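Local coordinates for protein pectate lyase/Amb allergen (Acidovorax citrulli, PDB 4HWV) that probably cleaves pectate as a secreted, calcium-binding lyase of polysaccharide lyase family 1, built as a right-handed parallel beta-helix, at residues Ser168-Ala176 against Ala480-Glu488. Numbering follows the deposited sequence.
Sequences SLLGIGTDA and AGKLEGPAE
The carboxylate of E484 takes the backbone N-H of G173 in a loop-on-turn contact, where segment 480-488 crosses a type II' turn, I172 to D175, between two strands of the parallel beta-helix. G173 N lies 2.8 Å from E484 OE1 in a nearly straight bond (176°), almost along the C-O axis. Glutamate suits the place because its chain, extended beyond CG, carries the carboxylate to the turn. OE2 receives a water that also donates to G171 O; G16 N binds OE1 and I18 N binds OE2, so the buried carboxylate, probably ionised, is gripped on both oxygens. Glycine suits G173, second in the turn, where phi is positive (73°); its bare CA lies 3.3 Å from G485 O in a CA-H...O contact, that oxygen having no hydrogen-bond partner. T174 lays CG2 3.8 Å from both G481 O and E484 O, its side chain alongside P486. A second water joins T174 N, A487 N and D175 OD1. The one apolar side-chain pair, I172 CG2 with A487 CB, is loose at 4.4 Å. N199, following strand 192-198, gives ND2 hydrogen bonds to G171 O and G173 O and accepts one from G481 N at OD1, while I172 packs on R82 of strand 79-83.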
ATOM      1  N   SER A 168      12.272  -9.243 -25.106  1.00  3.77           N
ATOM      2  CA  SER A 168      11.506  -8.048 -24.770  1.00  3.63           C
ATOM      3  C   SER A 168      10.317  -8.394 -23.891  1.00  3.52           C
ATOM      4  O   SER A 168       9.555  -9.313 -24.216  1.00  4.48           O
ATOM      5  CB  SER A 168      10.993  -7.360 -26.033  1.00  3.96           C
ATOM      6  OG  SER A 168      12.090  -6.850 -26.773  1.00  4.37           O
ATOM      7  N   LEU A 169      10.183  -7.670 -22.777  1.00  3.18           N
ATOM      8  CA  LEU A 169       9.003  -7.734 -21.924  1.00  3.65           C
ATOM      9  C   LEU A 169       8.308  -6.396 -22.081  1.00  3.31           C
ATOM     10  O   LEU A 169       8.875  -5.355 -21.709  1.00  4.61           O
ATOM     11  CB  LEU A 169       9.379  -7.954 -20.457  1.00  5.25           C
ATOM     12  CG  LEU A 169      10.122  -9.253 -20.162  1.00  7.02           C
ATOM     13  CD1 LEU A 169      10.633  -9.274 -18.733  1.00  8.48           C
ATOM     14  CD2 LEU A 169       9.234 -10.445 -20.377  1.00  9.31           C
ATOM     15  N   LEU A 170       7.092  -6.414 -22.639  1.00  3.24           N
ATOM     16  CA  LEU A 170       6.423  -5.179 -23.037  1.00  3.49           C
ATOM     17  C   LEU A 170       5.025  -5.167 -22.439  1.00  3.04           C
ATOM     18  O   LEU A 170       4.197  -6.003 -22.775  1.00  4.24           O
ATOM     19  CB  LEU A 170       6.347  -5.068 -24.576  1.00  3.63           C
ATOM     20  CG  LEU A 170       7.698  -5.087 -25.311  1.00  4.43           C
ATOM     21  CD1 LEU A 170       7.473  -5.101 -26.817  1.00  4.98           C
ATOM     22  CD2 LEU A 170       8.637  -3.927 -24.936  1.00  5.44           C
ATOM     23  N   GLY A 171       4.774  -4.260 -21.508  1.00  3.22           N
ATOM     24  CA  GLY A 171       3.437  -4.172 -20.945  1.00  3.98           C
ATOM     25  C   GLY A 171       2.399  -3.756 -21.975  1.00  3.51           C
ATOM     26  O   GLY A 171       2.682  -2.923 -22.835  1.00  3.59           O
ATOM     27  N   ILE A 172       1.186  -4.307 -21.858  1.00  3.77           N
ATOM     28  CA  ILE A 172       0.063  -3.851 -22.678  1.00  4.25           C
ATOM     29  C   ILE A 172      -0.715  -2.746 -21.964  1.00  4.84           C
ATOM     30  O   ILE A 172      -1.128  -2.900 -20.806  1.00  5.25           O
ATOM     31  CB  ILE A 172      -0.912  -5.012 -22.967  1.00  5.41           C
ATOM     32  CG1 ILE A 172      -0.212  -6.072 -23.827  1.00  5.52           C
ATOM     33  CG2 ILE A 172      -2.199  -4.504 -23.616  1.00  6.69           C
ATOM     34  CD1 ILE A 172      -0.972  -7.385 -23.927  1.00  6.89           C
ATOM     35  N   GLY A 173      -0.937  -1.625 -22.648  1.00  5.12           N
ATOM     36  CA  GLY A 173      -1.898  -0.658 -22.120  1.00  5.45           C
ATOM     37  C   GLY A 173      -1.376   0.103 -20.913  1.00  5.21           C
ATOM     38  O   GLY A 173      -0.184   0.406 -20.802  1.00  5.62           O
ATOM     39  N   THR A 174      -2.282   0.420 -20.001  1.00  5.41           N
ATOM     40  CA  THR A 174      -1.951   1.278 -18.871  1.00  7.03           C
ATOM     41  C   THR A 174      -1.944   0.529 -17.547  1.00  7.26           C
ATOM     42  O   THR A 174      -1.732   1.135 -16.500  1.00  8.75           O
ATOM     43  CB  THR A 174      -2.953   2.436 -18.776  1.00  7.50           C
ATOM     44  OG1 THR A 174      -4.275   1.896 -18.674  1.00  8.44           O
ATOM     45  CG2 THR A 174      -2.866   3.345 -20.017  1.00  8.56           C
ATOM     46  N   ASP A 175      -2.158  -0.786 -17.577  1.00  6.33           N
ATOM     47  CA  ASP A 175      -2.300  -1.544 -16.338  1.00  7.78           C
ATOM     48  C   ASP A 175      -1.523  -2.857 -16.315  1.00  6.64           C
ATOM     49  O   ASP A 175      -1.878  -3.780 -15.578  1.00  8.14           O
ATOM     50  CB  ASP A 175      -3.780  -1.771 -16.025  1.00  9.38           C
ATOM     51  CG  ASP A 175      -4.476  -2.620 -17.061  1.00 11.78           C
ATOM     52  OD1 ASP A 175      -3.907  -2.882 -18.138  1.00 11.67           O
ATOM     53  OD2 ASP A 175      -5.622  -3.015 -16.792  1.00 15.95           O
ATOM     54  N   ALA A 176      -0.454  -2.950 -17.098  1.00  5.05           N
ATOM     55  CA  ALA A 176       0.384  -4.146 -17.039  1.00  4.79           C
ATOM     56  C   ALA A 176       1.204  -4.111 -15.756  1.00  4.08           C
ATOM     57  O   ALA A 176       1.865  -3.104 -15.472  1.00  4.66           O
ATOM     58  CB  ALA A 176       1.301  -4.199 -18.236  1.00  5.32           C
ATOM     59  N   ALA A 480       5.278   3.824 -16.576  1.00  3.63           N
ATOM     60  CA  ALA A 480       4.340   2.974 -17.287  1.00  3.77           C
ATOM     61  C   ALA A 480       3.049   3.723 -17.613  1.00  4.83           C
ATOM     62  O   ALA A 480       2.719   4.736 -16.981  1.00  5.38           O
ATOM     63  CB  ALA A 480       4.034   1.723 -16.443  1.00  5.53           C
ATOM     64  N   GLY A 481       2.310   3.215 -18.592  1.00  5.33           N
ATOM     65  CA  GLY A 481       1.013   3.791 -18.912  1.00  6.37           C
ATOM     66  C   GLY A 481       1.092   5.046 -19.770  1.00  6.11           C
ATOM     67  O   GLY A 481       0.109   5.774 -19.858  1.00  7.38           O
ATOM     68  N   LYS A 482       2.242   5.286 -20.411  1.00  6.06           N
ATOM     69  CA  LYS A 482       2.448   6.481 -21.217  1.00  6.86           C
ATOM     70  C   LYS A 482       2.641   6.149 -22.702  1.00  7.19           C
ATOM     71  O   LYS A 482       2.119   6.833 -23.578  1.00  9.31           O
ATOM     72  CB  LYS A 482       3.670   7.244 -20.696  1.00  7.39           C
ATOM     73  CG  LYS A 482       3.579   7.687 -19.256  1.00  8.47           C
ATOM     74  CD  LYS A 482       2.516   8.773 -19.070  1.00  9.05           C
ATOM     75  CE  LYS A 482       2.466   9.241 -17.629  1.00 10.18           C
ATOM     76  NZ  LYS A 482       1.404  10.241 -17.417  1.00 11.45           N
ATOM     77  N   LEU A 483       3.383   5.088 -22.992  1.00  6.61           N
ATOM     78  CA  LEU A 483       3.675   4.688 -24.369  1.00  6.57           C
ATOM     79  C   LEU A 483       2.466   4.203 -25.147  1.00  7.37           C
ATOM     80  O   LEU A 483       2.435   4.309 -26.387  1.00  8.91           O
ATOM     81  CB  LEU A 483       4.727   3.579 -24.383  1.00  6.03           C
ATOM     82  CG  LEU A 483       6.153   4.013 -24.028  1.00  6.46           C
ATOM     83  CD1 LEU A 483       7.037   2.787 -23.910  1.00  6.76           C
ATOM     84  CD2 LEU A 483       6.711   4.947 -25.110  1.00  7.52           C
ATOM     85  N   GLU A 484       1.506   3.610 -24.435  1.00  6.64           N
ATOM     86  CA  GLU A 484       0.315   3.060 -25.073  1.00  7.11           C
ATOM     87  C   GLU A 484      -0.945   3.618 -24.446  1.00  8.06           C
ATOM     88  O   GLU A 484      -0.963   3.965 -23.257  1.00  8.61           O
ATOM     89  CB  GLU A 484       0.291   1.526 -24.957  1.00  7.27           C
ATOM     90  CG  GLU A 484       1.390   0.819 -25.723  1.00  7.20           C
ATOM     91  CD  GLU A 484       1.214  -0.699 -25.775  1.00  6.64           C
ATOM     92  OE1 GLU A 484       0.347  -1.256 -25.055  1.00  6.61           O
ATOM     93  OE2 GLU A 484       1.940  -1.332 -26.559  1.00  7.09           O
ATOM     94  N   GLY A 485      -2.005   3.676 -25.245  1.00  8.71           N
ATOM     95  CA  GLY A 485      -3.334   3.918 -24.720  1.00  9.71           C
ATOM     96  C   GLY A 485      -3.876   2.690 -24.013  1.00  9.94           C
ATOM     97  O   GLY A 485      -3.276   1.613 -24.055  1.00  8.72           O
ATOM     98  N   PRO A 486      -5.028   2.838 -23.353  1.00 11.27           N
ATOM     99  CA  PRO A 486      -5.602   1.704 -22.626  1.00 12.47           C
ATOM    100  C   PRO A 486      -6.080   0.618 -23.581  1.00 12.83           C
ATOM    101  O   PRO A 486      -6.433   0.893 -24.733  1.00 12.79           O
ATOM    102  CB  PRO A 486      -6.799   2.327 -21.897  1.00 14.10           C
ATOM    103  CG  PRO A 486      -7.155   3.498 -22.719  1.00 14.59           C
ATOM    104  CD  PRO A 486      -5.865   4.042 -23.248  1.00 13.07           C
ATOM    105  N   ALA A 487      -6.077  -0.616 -23.102  1.00 13.17           N
ATOM    106  CA  ALA A 487      -6.567  -1.736 -23.895  1.00 14.21           C
ATOM    107  C   ALA A 487      -8.054  -1.556 -24.132  1.00 16.43           C
ATOM    108  O   ALA A 487      -8.757  -1.037 -23.268  1.00 16.77           O
ATOM    109  CB  ALA A 487      -6.303  -3.034 -23.174  1.00 13.79           C
ATOM    110  N   GLU A 488      -8.521  -1.943 -25.315  1.00 17.89           N
ATOM    111  CA  GLU A 488      -9.960  -2.008 -25.564  1.00 19.17           C
ATOM    112  C   GLU A 488     -10.566  -3.084 -24.665  1.00 19.04           C
ATOM    113  O   GLU A 488      -9.914  -4.080 -24.336  1.00 18.92           O
ATOM    114  CB  GLU A 488     -10.267  -2.302 -27.038  1.00 19.73           C
TER
HETATM  115  O   HOH W   1       2.340  -3.884 -25.575  1.00  6.38           O
HETATM  116  O   HOH W   2      -4.892  -0.881 -20.366  1.00 10.73           O